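Local coordinates for protein ElaA (Pseudomonas aeruginosa, PDB 1XEB) that probably acts as an N-acetyltransferase of the GNAT superfamily, moving an acyl group from acyl-CoA to an amine, at residues D68-I78 / A104-L115. Sequence-based numbering, arbitrary orientation.
Sequences DPVRHEGQVVI and AERLWLDTPVYL
Pro69 O is gripped by two backbone donors, His72 N at 2.9 Å and Gly74 N at 3.0 Å, which reach it from opposite faces of its carbonyl plane, and the ring of the same proline packs on Trp108. Pro69 CD lies over one face of the five-membered ring of Trp108, a CH-pi contact, and Leu107 CB lies against the opposite face. Asp68 CB touches Trp108 CZ2 at 3.6 Å; the carboxylate leads away, OD2 accepting Arg71 N in an Asx motif and OD1 bonding Asp48 N. Val76 turns its side chain to the sheet face covered by helix 92-108. Its CG1, placed beside the backbone N and anti to the carbonyl carbon (chi1 -41°), reaches Thr111 CG2 at 3.5 Å and Trp108 CE3 at 3.7 Å, while CG2 faces Ala104 CB and Val113. Thr111 OG1 reaches back to Trp108 O at 2.6 Å, from above the carbonyl plane, across the type II turn from Trp108 to Thr111. Tyr114 points to the other face with Val77, and the Gln75 amide crosses beside its ring, the planes 43° apart. Tyr114 N bonds Val76 O at 2.7 Å, Val76 N bonds Pro112 O and Ile78 N bonds Tyr114 O, pairing strands 76-83 and 113-118 in parallel. With helix 92-108 they form a beta-alpha-beta crossover, as in the GNAT fold.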
loop_
_atom_site.group_PDB
_atom_site.type_symbol
_atom_site.label_atom_id
_atom_site.label_comp_id
_atom_site.label_asym_id
_atom_site.label_seq_id
_atom_site.Cartn_x
_atom_site.Cartn_y
_atom_site.Cartn_z
ATOM N N ASP A 68 -10.172 4.695 1.879
ATOM C CA ASP A 68 -11.290 4.589 2.824
ATOM C C ASP A 68 -12.442 3.719 2.333
ATOM O O ASP A 68 -12.720 3.637 1.133
ATOM C CB ASP A 68 -11.834 5.973 3.230
ATOM C CG ASP A 68 -12.588 6.673 2.117
ATOM O OD1 ASP A 68 -12.005 7.599 1.519
ATOM O OD2 ASP A 68 -13.759 6.312 1.840
ATOM N N PRO A 69 -13.146 3.076 3.277
ATOM C CA PRO A 69 -14.272 2.183 3.019
ATOM C C PRO A 69 -15.542 2.725 2.366
ATOM O O PRO A 69 -16.135 2.021 1.542
ATOM C CB PRO A 69 -14.518 1.549 4.391
ATOM C CG PRO A 69 -14.134 2.622 5.330
ATOM C CD PRO A 69 -12.867 3.157 4.722
ATOM N N VAL A 70 -15.984 3.943 2.690
ATOM C CA VAL A 70 -17.208 4.411 2.038
ATOM C C VAL A 70 -16.993 4.544 0.527
ATOM O O VAL A 70 -17.912 4.323 -0.253
ATOM C CB VAL A 70 -17.732 5.752 2.620
ATOM C CG1 VAL A 70 -17.204 5.952 4.023
ATOM C CG2 VAL A 70 -17.412 6.912 1.691
ATOM N N ARG A 71 -15.772 4.884 0.111
ATOM C CA ARG A 71 -15.474 5.007 -1.314
ATOM C C ARG A 71 -15.137 3.665 -1.958
ATOM O O ARG A 71 -14.959 3.574 -3.174
ATOM C CB ARG A 71 -14.329 5.992 -1.538
ATOM C CG ARG A 71 -14.802 7.330 -2.085
ATOM C CD ARG A 71 -13.959 8.476 -1.596
ATOM N NE ARG A 71 -14.392 9.742 -2.188
ATOM C CZ ARG A 71 -14.326 10.031 -3.487
ATOM N NH1 ARG A 71 -14.744 11.210 -3.924
ATOM N NH2 ARG A 71 -13.837 9.152 -4.355
ATOM N N HIS A 72 -15.078 2.611 -1.144
ATOM C CA HIS A 72 -14.764 1.287 -1.658
ATOM C C HIS A 72 -15.650 0.157 -1.124
ATOM O O HIS A 72 -15.195 -0.780 -0.463
ATOM C CB HIS A 72 -13.276 1.022 -1.422
ATOM C CG HIS A 72 -12.401 2.007 -2.129
ATOM N ND1 HIS A 72 -12.230 1.988 -3.496
ATOM C CD2 HIS A 72 -11.786 3.133 -1.690
ATOM C CE1 HIS A 72 -11.557 3.061 -3.867
ATOM N NE2 HIS A 72 -11.277 3.774 -2.789
ATOM N N GLU A 73 -16.937 0.278 -1.420
ATOM C CA GLU A 73 -17.933 -0.714 -1.049
ATOM C C GLU A 73 -17.761 -1.433 0.299
ATOM O O GLU A 73 -17.935 -2.653 0.376
ATOM C CB GLU A 73 -18.020 -1.760 -2.154
ATOM C CG GLU A 73 -18.308 -1.210 -3.540
ATOM C CD GLU A 73 -17.082 -0.628 -4.220
ATOM O OE1 GLU A 73 -15.953 -1.093 -3.925
ATOM O OE2 GLU A 73 -17.250 0.275 -5.064
ATOM N N GLY A 74 -17.423 -0.682 1.347
ATOM C CA GLY A 74 -17.281 -1.265 2.676
ATOM C C GLY A 74 -16.049 -2.071 3.043
ATOM O O GLY A 74 -16.116 -2.936 3.920
ATOM N N GLN A 75 -14.925 -1.800 2.391
ATOM C CA GLN A 75 -13.679 -2.497 2.688
ATOM C C GLN A 75 -12.557 -1.442 2.682
ATOM O O GLN A 75 -12.588 -0.530 1.851
ATOM C CB GLN A 75 -13.370 -3.552 1.611
ATOM C CG GLN A 75 -14.535 -4.452 1.163
ATOM C CD GLN A 75 -14.067 -5.668 0.326
ATOM O OE1 GLN A 75 -13.833 -6.771 0.867
ATOM N NE2 GLN A 75 -13.919 -5.468 -0.990
ATOM N N VAL A 76 -11.600 -1.520 3.610
ATOM C CA VAL A 76 -10.501 -0.564 3.561
ATOM C C VAL A 76 -9.559 -1.219 2.556
ATOM O O VAL A 76 -9.295 -2.410 2.654
ATOM C CB VAL A 76 -9.756 -0.364 4.936
ATOM C CG1 VAL A 76 -10.749 -0.316 6.092
ATOM C CG2 VAL A 76 -8.726 -1.438 5.151
ATOM N N VAL A 77 -9.089 -0.464 1.570
ATOM C CA VAL A 77 -8.205 -1.032 0.562
ATOM C C VAL A 77 -6.758 -0.620 0.762
ATOM O O VAL A 77 -6.438 0.569 0.824
ATOM C CB VAL A 77 -8.653 -0.633 -0.873
ATOM C CG1 VAL A 77 -7.691 -1.213 -1.917
ATOM C CG2 VAL A 77 -10.055 -1.143 -1.137
ATOM N N ILE A 78 -5.892 -1.623 0.871
ATOM C CA ILE A 78 -4.453 -1.421 1.051
ATOM C C ILE A 78 -3.810 -1.641 -0.317
ATOM O O ILE A 78 -4.089 -2.630 -0.969
ATOM C CB ILE A 78 -3.896 -2.442 2.066
ATOM C CG1 ILE A 78 -4.130 -1.946 3.477
ATOM C CG2 ILE A 78 -2.429 -2.695 1.827
ATOM C CD1 ILE A 78 -3.826 -2.998 4.512
ATOM N N ALA A 104 -5.683 0.925 9.883
ATOM C CA ALA A 104 -7.028 0.574 9.442
ATOM C C ALA A 104 -7.942 0.411 10.662
ATOM O O ALA A 104 -9.084 0.884 10.677
ATOM C CB ALA A 104 -6.991 -0.732 8.638
ATOM N N GLU A 105 -7.410 -0.263 11.678
ATOM C CA GLU A 105 -8.110 -0.522 12.922
ATOM C C GLU A 105 -8.456 0.801 13.613
ATOM O O GLU A 105 -9.583 1.015 14.053
ATOM C CB GLU A 105 -7.211 -1.384 13.813
ATOM C CG GLU A 105 -7.536 -1.370 15.287
ATOM C CD GLU A 105 -8.072 -2.694 15.777
ATOM O OE1 GLU A 105 -7.762 -3.057 16.938
ATOM O OE2 GLU A 105 -8.808 -3.364 15.010
ATOM N N ARG A 106 -7.469 1.685 13.685
ATOM C CA ARG A 106 -7.630 2.992 14.306
ATOM C C ARG A 106 -8.637 3.851 13.545
ATOM O O ARG A 106 -9.535 4.433 14.143
ATOM C CB ARG A 106 -6.274 3.701 14.338
ATOM C CG ARG A 106 -6.186 4.935 15.228
ATOM C CD ARG A 106 -4.820 5.607 15.076
ATOM N NE ARG A 106 -4.799 6.572 13.977
ATOM C CZ ARG A 106 -3.967 6.530 12.941
ATOM N NH1 ARG A 106 -3.059 5.559 12.831
ATOM N NH2 ARG A 106 -4.041 7.472 12.010
ATOM N N LEU A 107 -8.496 3.909 12.223
ATOM C CA LEU A 107 -9.371 4.734 11.376
ATOM C C LEU A 107 -10.753 4.168 11.066
ATOM O O LEU A 107 -11.752 4.877 11.129
ATOM C CB LEU A 107 -8.660 5.053 10.048
ATOM C CG LEU A 107 -7.348 5.866 10.116
ATOM C CD1 LEU A 107 -6.672 5.891 8.760
ATOM C CD2 LEU A 107 -7.649 7.293 10.590
ATOM N N TRP A 108 -10.817 2.888 10.739
ATOM C CA TRP A 108 -12.082 2.275 10.379
ATOM C C TRP A 108 -12.327 0.986 11.159
ATOM O O TRP A 108 -12.593 -0.075 10.579
ATOM C CB TRP A 108 -12.062 2.014 8.879
ATOM C CG TRP A 108 -11.735 3.255 8.081
ATOM C CD1 TRP A 108 -12.573 4.304 7.820
ATOM C CD2 TRP A 108 -10.499 3.557 7.407
ATOM N NE1 TRP A 108 -11.943 5.229 7.020
ATOM C CE2 TRP A 108 -10.671 4.797 6.755
ATOM C CE3 TRP A 108 -9.269 2.897 7.290
ATOM C CZ2 TRP A 108 -9.654 5.396 5.991
ATOM C CZ3 TRP A 108 -8.256 3.489 6.528
ATOM C CH2 TRP A 108 -8.458 4.728 5.889
ATOM N N LEU A 109 -12.234 1.096 12.481
ATOM C CA LEU A 109 -12.422 -0.032 13.378
ATOM C C LEU A 109 -13.436 -1.044 12.859
ATOM O O LEU A 109 -14.509 -0.678 12.369
ATOM C CB LEU A 109 -12.859 0.459 14.756
ATOM C CG LEU A 109 -13.108 -0.668 15.766
ATOM C CD1 LEU A 109 -11.806 -1.413 16.034
ATOM C CD2 LEU A 109 -13.668 -0.086 17.061
ATOM N N ASP A 110 -13.073 -2.321 12.951
ATOM C CA ASP A 110 -13.931 -3.418 12.518
ATOM C C ASP A 110 -14.331 -3.429 11.052
ATOM O O ASP A 110 -15.321 -4.068 10.688
ATOM C CB ASP A 110 -15.195 -3.476 13.380
ATOM C CG ASP A 110 -14.908 -3.912 14.806
ATOM O OD1 ASP A 110 -15.839 -3.865 15.638
ATOM O OD2 ASP A 110 -13.755 -4.304 15.095
ATOM N N THR A 111 -13.586 -2.720 10.209
ATOM C CA THR A 111 -13.882 -2.730 8.781
ATOM C C THR A 111 -12.879 -3.687 8.155
ATOM O O THR A 111 -11.671 -3.536 8.345
ATOM C CB THR A 111 -13.690 -1.348 8.155
ATOM O OG1 THR A 111 -14.494 -0.392 8.855
ATOM C CG2 THR A 111 -14.081 -1.376 6.687
ATOM N N PRO A 112 -13.360 -4.701 7.418
ATOM C CA PRO A 112 -12.430 -5.643 6.800
ATOM C C PRO A 112 -11.490 -4.958 5.817
ATOM O O PRO A 112 -11.857 -3.975 5.187
ATOM C CB PRO A 112 -13.353 -6.665 6.135
ATOM C CG PRO A 112 -14.585 -5.907 5.897
ATOM C CD PRO A 112 -14.747 -5.093 7.142
ATOM N N VAL A 113 -10.278 -5.501 5.703
ATOM C CA VAL A 113 -9.248 -4.961 4.826
ATOM C C VAL A 113 -9.079 -5.782 3.544
ATOM O O VAL A 113 -9.047 -7.022 3.578
ATOM C CB VAL A 113 -7.881 -4.892 5.573
ATOM C CG1 VAL A 113 -6.824 -4.293 4.661
ATOM C CG2 VAL A 113 -8.016 -4.034 6.833
ATOM N N TYR A 114 -8.957 -5.088 2.414
ATOM C CA TYR A 114 -8.805 -5.763 1.133
ATOM C C TYR A 114 -7.559 -5.319 0.376
ATOM O O TYR A 114 -7.175 -4.154 0.409
ATOM C CB TYR A 114 -10.066 -5.552 0.267
ATOM C CG TYR A 114 -9.973 -6.132 -1.130
ATOM C CD1 TYR A 114 -9.281 -5.465 -2.144
ATOM C CD2 TYR A 114 -10.516 -7.372 -1.421
ATOM C CE1 TYR A 114 -9.130 -6.029 -3.413
ATOM C CE2 TYR A 114 -10.371 -7.947 -2.678
ATOM C CZ TYR A 114 -9.675 -7.276 -3.673
ATOM O OH TYR A 114 -9.501 -7.865 -4.921
ATOM N N LEU A 115 -6.924 -6.271 -0.297
ATOM C CA LEU A 115 -5.746 -5.961 -1.091
ATOM C C LEU A 115 -5.695 -6.890 -2.277
ATOM O O LEU A 115 -6.289 -7.976 -2.267
ATOM C CB LEU A 115 -4.452 -6.075 -0.257
ATOM C CG LEU A 115 -4.025 -7.412 0.383
ATOM C CD1 LEU A 115 -3.561 -8.398 -0.659
ATOM C CD2 LEU A 115 -2.878 -7.148 1.342
#